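Side-chain contact in probable L,D-transpeptidase 3 (PDB 4K73), which is a probable L,D-transpeptidase of Mycobacterium tuberculosis that does not form 3->3 cross-links from tetrapeptide stems and may attach proteins to peptidoglycan: residues Y37-A42 against A64-P69. Residues are numbered along the deposited sequence; the frame is centred on the assembly and turned at random.
Sequences YGFAVA and APITNP
The carbonyl oxygen of G38 accepts hydrogen bonds from two water molecules, which carry the polar side of the contact across to A64 and P65. The first donates to G38 O at 2.7 Å and to A40 O at 2.9 Å, and accepts a longer bond from A64 N (3.2 Å). The second donates to G38 O at 2.8 Å and to P65 O at 3.0 Å. G38 is the second residue of a type I beta turn, closed by the bond from A40 N to Y37 O (3.1 Å), and within it the G38 carbonyl faces the waters. Beside them, I66 brings its longer branch to F39: CD1 of I66 meets CD1 of F39 at 3.9 Å, approaching the ring obliquely, and the two side chains cross at about a right angle. I66 CG1 stands anti to its own carbonyl carbon (chi1 -61°), and the near-extended chi2 of 161° carries CD1 on to the ring. Both side chains also pack on helix 72-78, F39 against A74, A75 and A78 and I66 against A75. In the Ig-like domain, the contact thus joins the lead-in to edge strand 41-45 with the loop after strand 58-62. No direct hydrogen bond crosses between the two segments, so their polar link runs through water, and the direct side-chain touch is a small apolar one between F39 and I66, both lying on helix 72-78.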
loop_
_atom_site.group_PDB
_atom_site.type_symbol
_atom_site.label_atom_id
_atom_site.label_comp_id
_atom_site.label_asym_id
_atom_site.label_seq_id
_atom_site.Cartn_x
_atom_site.Cartn_y
_atom_site.Cartn_z
ATOM N N TYR A 37 -10.284 -12.451 29.238
ATOM C CA TYR A 37 -9.380 -12.533 28.085
ATOM C C TYR A 37 -10.037 -12.142 26.754
ATOM O O TYR A 37 -9.604 -12.602 25.698
ATOM C CB TYR A 37 -8.754 -13.944 27.989
ATOM C CG TYR A 37 -9.725 -15.090 28.115
ATOM C CD1 TYR A 37 -10.432 -15.572 27.011
ATOM C CD2 TYR A 37 -9.942 -15.705 29.354
ATOM C CE1 TYR A 37 -11.323 -16.641 27.134
ATOM C CE2 TYR A 37 -10.837 -16.762 29.476
ATOM C CZ TYR A 37 -11.518 -17.225 28.356
ATOM O OH TYR A 37 -12.396 -18.265 28.491
ATOM N N GLY A 38 -11.069 -11.308 26.804
ATOM C CA GLY A 38 -11.729 -10.800 25.597
ATOM C C GLY A 38 -10.767 -10.053 24.654
ATOM O O GLY A 38 -10.990 -10.024 23.429
ATOM N N PHE A 39 -9.707 -9.440 25.196
ATOM C CA PHE A 39 -8.732 -8.752 24.314
ATOM C C PHE A 39 -7.445 -9.549 24.019
ATOM O O PHE A 39 -6.448 -8.970 23.482
ATOM C CB PHE A 39 -8.441 -7.324 24.788
ATOM C CG PHE A 39 -9.657 -6.515 25.133
ATOM C CD1 PHE A 39 -10.825 -6.586 24.391
ATOM C CD2 PHE A 39 -9.620 -5.634 26.203
ATOM C CE1 PHE A 39 -11.938 -5.840 24.727
ATOM C CE2 PHE A 39 -10.713 -4.873 26.526
ATOM C CZ PHE A 39 -11.879 -4.970 25.788
ATOM N N ALA A 40 -7.455 -10.875 24.272
ATOM C CA ALA A 40 -6.315 -11.701 23.927
ATOM C C ALA A 40 -5.970 -11.538 22.451
ATOM O O ALA A 40 -6.852 -11.632 21.573
ATOM C CB ALA A 40 -6.542 -13.160 24.258
ATOM N N VAL A 41 -4.685 -11.305 22.217
ATOM C CA VAL A 41 -4.130 -11.114 20.881
ATOM C C VAL A 41 -3.523 -12.421 20.385
ATOM O O VAL A 41 -2.637 -12.966 21.021
ATOM C CB VAL A 41 -3.058 -10.015 20.909
ATOM C CG1 VAL A 41 -2.309 -9.923 19.595
ATOM C CG2 VAL A 41 -3.734 -8.703 21.222
ATOM N N ALA A 42 -4.010 -12.880 19.263
ATOM C CA ALA A 42 -3.511 -14.128 18.685
ATOM C C ALA A 42 -2.205 -13.832 17.945
ATOM O O ALA A 42 -1.201 -14.545 18.106
ATOM C CB ALA A 42 -4.543 -14.704 17.775
ATOM N N ALA A 64 -10.690 -13.637 19.626
ATOM C CA ALA A 64 -12.159 -13.706 19.428
ATOM C C ALA A 64 -12.666 -12.323 18.979
ATOM O O ALA A 64 -12.037 -11.324 19.269
ATOM C CB ALA A 64 -12.879 -14.128 20.661
ATOM N N PRO A 65 -13.798 -12.289 18.275
ATOM C CA PRO A 65 -14.424 -11.064 17.819
ATOM C C PRO A 65 -14.743 -10.144 18.968
ATOM O O PRO A 65 -15.215 -10.588 20.032
ATOM C CB PRO A 65 -15.720 -11.555 17.179
ATOM C CG PRO A 65 -15.250 -12.823 16.504
ATOM C CD PRO A 65 -14.462 -13.463 17.650
ATOM N N ILE A 66 -14.439 -8.869 18.763
ATOM C CA ILE A 66 -14.875 -7.826 19.678
ATOM C C ILE A 66 -16.063 -7.174 18.958
ATOM O O ILE A 66 -15.889 -6.278 18.169
ATOM C CB ILE A 66 -13.734 -6.835 19.966
ATOM C CG1 ILE A 66 -12.541 -7.577 20.626
ATOM C CG2 ILE A 66 -14.171 -5.727 20.911
ATOM C CD1 ILE A 66 -11.243 -6.830 20.526
ATOM N N THR A 67 -17.235 -7.704 19.232
ATOM C CA THR A 67 -18.461 -7.328 18.525
ATOM C C THR A 67 -19.039 -5.989 19.076
ATOM O O THR A 67 -19.766 -5.280 18.360
ATOM C CB THR A 67 -19.483 -8.494 18.562
ATOM O OG1 THR A 67 -19.683 -8.964 19.897
ATOM C CG2 THR A 67 -18.941 -9.666 17.749
ATOM N N ASN A 68 -18.704 -5.659 20.323
ATOM C CA ASN A 68 -19.179 -4.432 20.979
ATOM C C ASN A 68 -18.289 -3.240 20.633
ATOM O O ASN A 68 -17.158 -3.128 21.116
ATOM C CB ASN A 68 -19.237 -4.635 22.480
ATOM C CG ASN A 68 -19.878 -3.470 23.206
ATOM O OD1 ASN A 68 -19.843 -2.330 22.727
ATOM N ND2 ASN A 68 -20.497 -3.748 24.365
ATOM N N PRO A 69 -18.779 -2.341 19.772
ATOM C CA PRO A 69 -17.997 -1.186 19.393
ATOM C C PRO A 69 -17.605 -0.360 20.588
ATOM O O PRO A 69 -16.610 0.348 20.544
ATOM C CB PRO A 69 -18.951 -0.351 18.514
ATOM C CG PRO A 69 -20.053 -1.269 18.132
ATOM C CD PRO A 69 -20.127 -2.297 19.189
HETATM O O HOH W 1 -9.661 -11.880 22.033
HETATM O O HOH W 2 -13.582 -10.438 22.485
#